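Long-range contacts in lipoprotein (Clostridium difficile, PDB 4OTE), which is a putative lipoprotein of the NlpA family that probably binds methionine for uptake into the cell: residues A87-Y92 and N186-A191; I106-N111 and A168-T173; K117-L122 and V137-I142. One frame throughout, in Å; residues are numbered along the deposited sequence. Where two conformers were deposited one is given.

Contact 1: residues A87-Y92 and N186-A191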
loop_
_atom_site.group_PDB
_atom_site.type_symbol
_atom_site.label_atom_id
_atom_site.label_comp_id
_atom_site.label_asym_id
_atom_site.label_seq_id
_atom_site.Cartn_x
_atom_site.Cartn_y
_atom_site.Cartn_z
ATOM N N ALA A 87 4.050 0.792 6.102
ATOM C CA ALA A 87 3.020 1.457 6.888
ATOM C C ALA A 87 3.675 2.466 7.818
ATOM O O ALA A 87 4.711 2.185 8.412
ATOM C CB ALA A 87 2.221 0.442 7.692
ATOM N N ILE A 88 3.079 3.644 7.919
ATOM C CA ILE A 88 3.589 4.695 8.782
ATOM C C ILE A 88 2.527 5.049 9.812
ATOM O O ILE A 88 1.347 5.186 9.478
ATOM C CB ILE A 88 4.008 5.941 7.972
ATOM C CG1 ILE A 88 5.245 5.611 7.128
ATOM C CG2 ILE A 88 4.308 7.117 8.903
ATOM C CD1 ILE A 88 5.588 6.659 6.094
ATOM N N LEU A 89 2.954 5.167 11.065
ATOM C CA LEU A 89 2.082 5.577 12.154
ATOM C C LEU A 89 2.169 7.096 12.267
ATOM O O LEU A 89 3.248 7.639 12.515
ATOM C CB LEU A 89 2.511 4.901 13.461
ATOM C CG LEU A 89 1.636 5.101 14.708
ATOM C CD1 LEU A 89 0.230 4.569 14.492
ATOM C CD2 LEU A 89 2.272 4.435 15.921
ATOM N N TYR A 90 1.039 7.769 12.051
ATOM C CA TYR A 90 0.964 9.228 12.077
ATOM C C TYR A 90 0.304 9.702 13.365
ATOM O O TYR A 90 -0.466 8.969 13.980
ATOM C CB TYR A 90 0.152 9.750 10.888
ATOM C CG TYR A 90 0.788 9.508 9.540
ATOM C CD1 TYR A 90 0.573 8.318 8.857
ATOM C CD2 TYR A 90 1.587 10.475 8.939
ATOM C CE1 TYR A 90 1.142 8.092 7.617
ATOM C CE2 TYR A 90 2.163 10.257 7.698
ATOM C CZ TYR A 90 1.936 9.062 7.039
ATOM O OH TYR A 90 2.500 8.827 5.807
ATOM N N SER A 91 0.603 10.937 13.756
ATOM C CA SER A 91 0.032 11.523 14.961
ATOM C C SER A 91 0.118 13.046 14.918
ATOM O O SER A 91 1.130 13.599 14.485
ATOM C CB SER A 91 0.756 10.993 16.202
ATOM O OG SER A 91 0.205 11.524 17.396
ATOM N N TYR A 92 -0.957 13.708 15.346
ATOM C CA TYR A 92 -0.964 15.159 15.555
ATOM C C TYR A 92 -0.718 15.525 17.024
ATOM O O TYR A 92 -0.623 16.705 17.358
ATOM C CB TYR A 92 -2.308 15.773 15.134
ATOM C CG TYR A 92 -2.610 15.805 13.650
ATOM C CD1 TYR A 92 -1.593 15.785 12.694
ATOM C CD2 TYR A 92 -3.928 15.900 13.200
ATOM C CE1 TYR A 92 -1.883 15.829 11.341
ATOM C CE2 TYR A 92 -4.224 15.947 11.849
ATOM C CZ TYR A 92 -3.199 15.912 10.926
ATOM O OH TYR A 92 -3.487 15.959 9.582
ATOM N N ASN A 186 4.947 14.432 10.817
ATOM C CA ASN A 186 3.942 13.804 11.684
ATOM C C ASN A 186 4.009 12.284 11.845
ATOM O O ASN A 186 3.176 11.698 12.536
ATOM C CB ASN A 186 2.549 14.213 11.198
ATOM C CG ASN A 186 2.201 15.629 11.594
ATOM O OD1 ASN A 186 2.292 16.554 10.789
ATOM N ND2 ASN A 186 1.839 15.813 12.855
ATOM N N GLY A 187 4.994 11.645 11.221
ATOM C CA GLY A 187 5.187 10.210 11.370
ATOM C C GLY A 187 5.997 9.923 12.617
ATOM O O GLY A 187 6.988 10.599 12.877
ATOM N N ILE A 188 5.571 8.933 13.398
ATOM C CA ILE A 188 6.287 8.553 14.620
ATOM C C ILE A 188 6.865 7.134 14.562
ATOM O O ILE A 188 7.610 6.728 15.443
ATOM C CB ILE A 188 5.394 8.712 15.876
ATOM C CG1 ILE A 188 4.233 7.715 15.877
ATOM C CG2 ILE A 188 4.858 10.136 15.967
ATOM C CD1 ILE A 188 3.406 7.758 17.148
ATOM N N TYR A 189 6.521 6.385 13.523
ATOM C CA TYR A 189 7.025 5.031 13.351
ATOM C C TYR A 189 6.800 4.603 11.912
ATOM O O TYR A 189 5.723 4.825 11.355
ATOM C CB TYR A 189 6.322 4.058 14.306
ATOM C CG TYR A 189 6.555 2.600 13.976
ATOM C CD1 TYR A 189 7.720 1.952 14.377
ATOM C CD2 TYR A 189 5.615 1.874 13.253
ATOM C CE1 TYR A 189 7.939 0.619 14.075
ATOM C CE2 TYR A 189 5.828 0.542 12.940
ATOM C CZ TYR A 189 6.988 -0.083 13.357
ATOM O OH TYR A 189 7.194 -1.407 13.042
ATOM N N THR A 190 7.830 4.010 11.319
ATOM C CA THR A 190 7.740 3.425 9.992
ATOM C C THR A 190 8.010 1.934 10.120
ATOM O O THR A 190 8.924 1.527 10.841
ATOM C CB THR A 190 8.768 4.056 9.038
ATOM O OG1 THR A 190 8.652 5.481 9.089
ATOM C CG2 THR A 190 8.545 3.586 7.603
ATOM N N ALA A 191 7.214 1.126 9.426
ATOM C CA ALA A 191 7.338 -0.330 9.508
ATOM C C ALA A 191 8.605 -0.811 8.806
ATOM O O ALA A 191 9.122 -0.128 7.921
ATOM C CB ALA A 191 6.112 -1.002 8.906
#
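Asn-186 carries CG anti to its carbonyl carbon (chi1 -76°), which points the amide N-H at the Ser-91 carbonyl, while Ile-188 takes the crowded position with CG1 between N and carbonyl carbon (chi1 67°), bringing CD1 within 3.7 Å of Leu-89 CD2. Asn-186 grips Ser-91 twice. Its ND2 donates to Ser-91 O at 2.8 Å, arriving from above the carbonyl plane, and its backbone O accepts from Ser-91 N at 2.9 Å. The ND2 also sits at the edge of the Tyr-92 ring, 3.4 Å from CD1, with amide and ring planes steeply inclined. Further along, the antiparallel strands are stitched by Ile-188 N to Leu-89 O (2.8 Å, nearly straight at 174°) and Leu-89 N to Tyr-189 O (2.8 Å). Ile-188 and Tyr-189 thus both oppose the single residue Leu-89, a beta bulge. On the face bearing Ile-88 and Tyr-90, Ile-88 CG2 lies over one face of the Tyr-90 ring, and Ile-88 runs alongside Thr-190. Strand 187-190 is the outer strand here; strand 88-90 pairs on its other edge with 168-171, Ala-183 of helix 183-186 touches Ile-88 and Tyr-90, and Tyr-121 of helix 112-124 packs against Tyr-189.

Contact 2: residues I106-N111 and A168-T173. With MSE (selenomethionine), chain C.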
loop_
_atom_site.group_PDB
_atom_site.type_symbol
_atom_site.label_atom_id
_atom_site.label_comp_id
_atom_site.label_asym_id
_atom_site.label_seq_id
_atom_site.Cartn_x
_atom_site.Cartn_y
_atom_site.Cartn_z
ATOM N N ILE A 106 -5.543 4.325 19.056
ATOM C CA ILE A 106 -4.917 4.154 17.746
ATOM C C ILE A 106 -5.977 3.744 16.723
ATOM O O ILE A 106 -6.686 2.755 16.920
ATOM C CB ILE A 106 -3.776 3.110 17.783
ATOM C CG1 ILE A 106 -2.654 3.587 18.715
ATOM C CG2 ILE A 106 -3.215 2.870 16.381
ATOM C CD1 ILE A 106 -1.501 2.617 18.858
ATOM N N ALA A 107 -6.088 4.514 15.643
ATOM C CA ALA A 107 -6.978 4.172 14.532
ATOM C C ALA A 107 -6.298 3.160 13.615
ATOM O O ALA A 107 -5.137 3.335 13.242
ATOM C CB ALA A 107 -7.368 5.415 13.749
ATOM N N ILE A 108 -7.035 2.107 13.262
ATOM C CA ILE A 108 -6.531 1.018 12.423
ATOM C C ILE A 108 -7.590 0.621 11.387
ATOM O O ILE A 108 -8.789 0.771 11.630
ATOM C CB ILE A 108 -6.159 -0.210 13.289
ATOM C CG1 ILE A 108 -5.058 0.151 14.287
ATOM C CG2 ILE A 108 -5.685 -1.378 12.440
ATOM C CD1 ILE A 108 -4.331 -1.053 14.847
ATOM N N SER A 109 -7.142 0.111 10.244
ATOM C CA SER A 109 -8.035 -0.366 9.196
ATOM C C SER A 109 -8.828 -1.589 9.655
ATOM O O SER A 109 -8.303 -2.450 10.359
ATOM C CB SER A 109 -7.238 -0.719 7.938
ATOM O OG SER A 109 -8.069 -1.320 6.959
ATOM N N ASN A 110 -10.089 -1.661 9.239
ATOM C CA ASN A 110 -10.929 -2.830 9.508
ATOM C C ASN A 110 -10.638 -4.027 8.588
ATOM O O ASN A 110 -11.297 -5.058 8.692
ATOM C CB ASN A 110 -12.422 -2.458 9.462
ATOM C CG ASN A 110 -12.835 -1.804 8.152
ATOM O OD1 ASN A 110 -12.176 -1.961 7.124
ATOM N ND2 ASN A 110 -13.935 -1.060 8.188
ATOM N N ASN A 111 -9.667 -3.883 7.686
ATOM C CA ASN A 111 -9.144 -5.009 6.912
ATOM C C ASN A 111 -8.407 -5.984 7.840
ATOM O O ASN A 111 -7.420 -5.604 8.464
ATOM C CB ASN A 111 -8.202 -4.500 5.814
ATOM C CG ASN A 111 -7.610 -5.623 4.976
ATOM O OD1 ASN A 111 -6.616 -6.238 5.357
ATOM N ND2 ASN A 111 -8.207 -5.878 3.816
ATOM N N ALA A 168 -2.978 8.412 17.587
ATOM C CA ALA A 168 -2.179 8.081 16.407
ATOM C C ALA A 168 -2.976 7.196 15.447
ATOM O O ALA A 168 -4.011 6.652 15.824
ATOM C CB ALA A 168 -0.898 7.380 16.822
ATOM N N ALA A 169 -2.489 7.054 14.213
ATOM C CA ALA A 169 -3.165 6.228 13.209
ATOM C C ALA A 169 -2.199 5.644 12.175
ATOM O O ALA A 169 -1.292 6.335 11.707
ATOM C CB ALA A 169 -4.245 7.040 12.510
ATOM N N PHE A 170 -2.398 4.369 11.840
ATOM C CA PHE A 170 -1.673 3.717 10.743
ATOM C C PHE A 170 -2.361 4.056 9.419
ATOM O O PHE A 170 -3.547 3.764 9.247
ATOM C CB PHE A 170 -1.657 2.191 10.916
ATOM C CG PHE A 170 -0.553 1.680 11.809
ATOM C CD1 PHE A 170 0.769 1.720 11.393
ATOM C CD2 PHE A 170 -0.843 1.123 13.048
ATOM C CE1 PHE A 170 1.785 1.237 12.204
ATOM C CE2 PHE A 170 0.170 0.643 13.863
ATOM C CZ PHE A 170 1.484 0.695 13.439
ATOM N N ILE A 171 -1.624 4.671 8.491
ATOM C CA ILE A 171 -2.193 5.092 7.207
ATOM C C ILE A 171 -1.291 4.710 6.030
ATOM O O ILE A 171 -0.102 5.060 5.997
ATOM C CB ILE A 171 -2.449 6.617 7.170
ATOM C CG1 ILE A 171 -3.245 7.067 8.400
ATOM C CG2 ILE A 171 -3.202 7.002 5.898
ATOM C CD1 ILE A 171 -3.512 8.555 8.462
ATOM N N ASP A 172 -1.869 3.997 5.064
ATOM C CA ASP A 172 -1.178 3.668 3.821
ATOM C C ASP A 172 -0.706 4.941 3.132
ATOM O O ASP A 172 -1.414 5.948 3.116
ATOM C CB ASP A 172 -2.097 2.898 2.864
ATOM C CG ASP A 172 -2.406 1.493 3.339
ATOM O OD1 ASP A 172 -2.228 1.212 4.542
ATOM O OD2 ASP A 172 -2.837 0.667 2.508
ATOM N N THR A 173 0.481 4.889 2.543
ATOM C CA THR A 173 1.026 6.040 1.833
ATOM C C THR A 173 0.096 6.464 0.693
ATOM O O THR A 173 -0.050 7.659 0.428
ATOM C CB THR A 173 2.473 5.764 1.371
ATOM O OG1 THR A 173 3.335 5.859 2.509
ATOM C CG2 THR A 173 2.949 6.761 0.305
HETATM N N MSE C 301 0.391 0.924 -1.021
HETATM C CA MSE C 301 -0.295 -0.054 -0.111
HETATM C C MSE C 301 0.717 -0.635 0.815
HETATM O O MSE C 301 1.724 -1.197 0.372
HETATM O OXT MSE C 301 0.536 -0.555 2.031
HETATM C CB MSE C 301 -0.984 -1.192 -0.862
HETATM C CG MSE C 301 -1.807 -2.078 0.078
HETATM SE SE MSE C 301 -2.526 -3.643 -0.882
HETATM C CE MSE C 301 -3.878 -2.687 -1.930
#
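Ile-106 sends its CB out to the face of the sheet that also carries Ala-168: CB lies 4.1 Å from Ala-168 O, and CG2, set anti to the backbone N, comes to 3.9 Å from the same oxygen and 4.4 Å from Phe-170 CD2. The other branch has CG1 anti to the carbonyl carbon (chi1 -63°) and runs on fully extended (chi2 178°), so that CD1 ends against Leu-122 of helix 112-124. The Phe-170 ring is further bordered by Ile-108 CD1, making a small buried apolar cluster between the two strands and the helix. On the other face, Ala-107 and Ala-169 meet methyl to methyl, CB to CB at 3.7 Å. Two backbone bonds reach from Ala-107 to residues flanking its partner Ala-169, the parallel pattern: Ala-107 N to Ala-168 O at 3.0 Å and Phe-170 N to Ala-107 O at 3.2 Å. Beyond the strands the chains part. Ser-109 OG accepts from Asn-111 N in an ST turn, and Asn-111 caps the start of helix 112-124. Asp-172, at the head of helix 173-176, turns its carboxylate to the bound selenomethionine, with OD2 3.6 Å from the ligand OXT. Two carboxylates so near would probably repel, and the bond from Tyr-42 OH to Asp-172 OD2 may soften this. Parallel central strands whose C-terminal ends open on a ligand cleft between two lobes are characteristic of the periplasmic binding protein fold, and the strand order here is consistent with its type II topology.

Contact 3: residues K117-L122 and V137-I142; sequences KNLRYL and VSPKDI. With ACT (acetate ion), chain S.
A beta-alpha-beta crossover leads from strand 105-109 through helix 112-124 to strand 150-154, and here its returning loop folds back against the helix. Leu-119 carries the contact. With CG anti to the carbonyl carbon (chi1 -68°) and an extended second torsion (171°), its CD1 pushes tip-first onto the loop backbone, 3.4 Å from Ser-138 C, and touches the Pro-139 ring at CD (3.9 Å). Its CB faces Val-137 CG2 at 4.1 Å, while CD2 reaches Ile-142 CD1 at 4.4 Å; Phe-151 of strand 150-154 packs against both Leu-119 and Ile-142. One helix position on, Arg-120 bends at chi2 and crosses Val-137 at about a right angle, placing NH2 3.4 Å from CG1. Its charged end is held elsewhere, NH1 by a salt bridge to Glu-123 and NH2 by Pro-131 O. Away from the loop, Lys-117 forms a cation-pi contact with Tyr-197 and a weak hydrogen bond to an acetate ion, probably from the crystallisation liquor. No hydrogen bond joins the two segments. The loop instead braces its own 3-10 turn: Asp-141 OD2 reaches back to accept both Ser-138 N at 2.8 Å and Ser-138 OG at 3.2 Å, each from above the carboxylate plane.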
loop_
_atom_site.group_PDB
_atom_site.type_symbol
_atom_site.label_atom_id
_atom_site.label_comp_id
_atom_site.label_asym_id
_atom_site.label_seq_id
_atom_site.Cartn_x
_atom_site.Cartn_y
_atom_site.Cartn_z
ATOM N N LYS A 117 -1.523 -7.136 10.936
ATOM C CA LYS A 117 -0.156 -6.709 10.660
ATOM C C LYS A 117 0.234 -5.477 11.485
ATOM O O LYS A 117 1.351 -5.388 11.999
ATOM C CB LYS A 117 -0.009 -6.426 9.170
ATOM C CG LYS A 117 1.409 -6.144 8.720
ATOM C CD LYS A 117 1.590 -6.411 7.233
ATOM C CE LYS A 117 0.573 -5.669 6.380
ATOM N NZ LYS A 117 0.731 -6.009 4.946
ATOM N N ASN A 118 -0.697 -4.536 11.614
ATOM C CA ASN A 118 -0.490 -3.349 12.442
ATOM C C ASN A 118 -0.297 -3.678 13.921
ATOM O O ASN A 118 0.540 -3.065 14.591
ATOM C CB ASN A 118 -1.652 -2.363 12.273
ATOM C CG ASN A 118 -1.595 -1.607 10.957
ATOM O OD1 ASN A 118 -0.567 -1.587 10.274
ATOM N ND2 ASN A 118 -2.697 -0.967 10.604
ATOM N N LEU A 119 -1.071 -4.637 14.430
ATOM C CA LEU A 119 -0.948 -5.055 15.826
ATOM C C LEU A 119 0.404 -5.705 16.086
ATOM O O LEU A 119 0.996 -5.498 17.145
ATOM C CB LEU A 119 -2.077 -6.009 16.218
ATOM C CG LEU A 119 -3.482 -5.400 16.271
ATOM C CD1 LEU A 119 -4.521 -6.499 16.442
ATOM C CD2 LEU A 119 -3.604 -4.367 17.383
ATOM N N ARG A 120 0.896 -6.477 15.116
ATOM C CA ARG A 120 2.214 -7.102 15.235
ATOM C C ARG A 120 3.353 -6.085 15.163
ATOM O O ARG A 120 4.396 -6.286 15.790
ATOM C CB ARG A 120 2.407 -8.200 14.186
ATOM C CG ARG A 120 1.495 -9.402 14.401
ATOM C CD ARG A 120 2.265 -10.714 14.451
ATOM N NE ARG A 120 1.413 -11.842 14.847
ATOM C CZ ARG A 120 1.387 -12.412 16.054
ATOM N NH1 ARG A 120 2.163 -11.984 17.047
ATOM N NH2 ARG A 120 0.566 -13.434 16.274
ATOM N N TYR A 121 3.165 -5.000 14.409
ATOM C CA TYR A 121 4.141 -3.909 14.421
ATOM C C TYR A 121 4.218 -3.320 15.829
ATOM O O TYR A 121 5.307 -3.140 16.373
ATOM C CB TYR A 121 3.790 -2.802 13.415
ATOM C CG TYR A 121 3.876 -3.181 11.944
ATOM C CD1 TYR A 121 4.889 -4.011 11.460
ATOM C CD2 TYR A 121 2.960 -2.669 11.028
ATOM C CE1 TYR A 121 4.965 -4.343 10.117
ATOM C CE2 TYR A 121 3.028 -2.993 9.684
ATOM C CZ TYR A 121 4.033 -3.829 9.229
ATOM O OH TYR A 121 4.100 -4.148 7.884
ATOM N N LEU A 122 3.058 -3.044 16.420
ATOM C CA LEU A 122 2.992 -2.500 17.777
ATOM C C LEU A 122 3.594 -3.455 18.818
ATOM O O LEU A 122 4.185 -3.005 19.805
ATOM C CB LEU A 122 1.550 -2.143 18.150
ATOM C CG LEU A 122 0.924 -0.998 17.345
ATOM C CD1 LEU A 122 -0.549 -0.842 17.692
ATOM C CD2 LEU A 122 1.664 0.312 17.567
ATOM N N VAL A 137 -4.401 -11.863 13.895
ATOM C CA VAL A 137 -4.745 -11.401 15.237
ATOM C C VAL A 137 -5.633 -10.163 15.170
ATOM O O VAL A 137 -5.599 -9.411 14.194
ATOM C CB VAL A 137 -3.493 -11.105 16.094
ATOM C CG1 VAL A 137 -2.696 -12.382 16.324
ATOM C CG2 VAL A 137 -2.615 -10.028 15.465
ATOM N N SER A 138 -6.427 -9.972 16.219
ATOM C CA SER A 138 -7.302 -8.813 16.354
ATOM C C SER A 138 -7.128 -8.232 17.765
ATOM O O SER A 138 -6.496 -8.867 18.614
ATOM C CB SER A 138 -8.756 -9.234 16.115
ATOM O OG SER A 138 -9.249 -10.022 17.190
ATOM N N PRO A 139 -7.676 -7.028 18.020
ATOM C CA PRO A 139 -7.583 -6.427 19.362
ATOM C C PRO A 139 -8.132 -7.311 20.498
ATOM O O PRO A 139 -7.729 -7.149 21.651
ATOM C CB PRO A 139 -8.411 -5.145 19.230
ATOM C CG PRO A 139 -8.353 -4.801 17.783
ATOM C CD PRO A 139 -8.312 -6.110 17.053
ATOM N N LYS A 140 -9.044 -8.226 20.168
ATOM C CA LYS A 140 -9.543 -9.218 21.121
ATOM C C LYS A 140 -8.445 -10.169 21.620
ATOM O O LYS A 140 -8.551 -10.719 22.716
ATOM C CB LYS A 140 -10.674 -10.036 20.488
ATOM N N ASP A 141 -7.393 -10.347 20.822
ATOM C CA ASP A 141 -6.339 -11.324 21.111
ATOM C C ASP A 141 -5.136 -10.741 21.857
ATOM O O ASP A 141 -4.147 -11.439 22.076
ATOM C CB ASP A 141 -5.860 -11.961 19.805
ATOM C CG ASP A 141 -7.004 -12.485 18.959
ATOM O OD1 ASP A 141 -7.916 -13.124 19.528
ATOM O OD2 ASP A 141 -6.996 -12.252 17.730
ATOM N N ILE A 142 -5.214 -9.472 22.251
ATOM C CA ILE A 142 -4.111 -8.826 22.961
ATOM C C ILE A 142 -3.965 -9.422 24.358
ATOM O O ILE A 142 -4.892 -9.358 25.166
ATOM C CB ILE A 142 -4.311 -7.298 23.055
ATOM C CG1 ILE A 142 -4.188 -6.666 21.661
ATOM C CG2 ILE A 142 -3.296 -6.676 24.009
ATOM C CD1 ILE A 142 -4.686 -5.240 21.579
HETATM C C ACT S . 0.900 -2.655 3.683
HETATM O O ACT S . 0.881 -1.478 4.111
HETATM O OXT ACT S . -0.073 -3.185 3.104
HETATM C CH3 ACT S . 2.145 -3.453 3.870
#

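How the contacts relate
All three contacts belong to one lobe, built on the mixed sheet ordered 150-154, 105-109, 168-171, 88-90, 187-190. Contacts 1 and 2, with centres about 10 Å apart, are strand pairings in this sheet, joined where 88-90 and 168-171 run side by side. Contact 3 lies on helix 112-124, whose Asn-118 and Leu-122 pack on Phe-170; its centre is about 12 Å from that of contact 2 and about 17 Å from that of contact 1, yet Tyr-121 packs on Ala-87 and Ala-191. Along the chain the pairings enclose one another: contact 3 falls within contact 2, and contact 2 within contact 1. Sheet and helix thus form one folded unit, with Asp-172 presented from it to the ligand pocket.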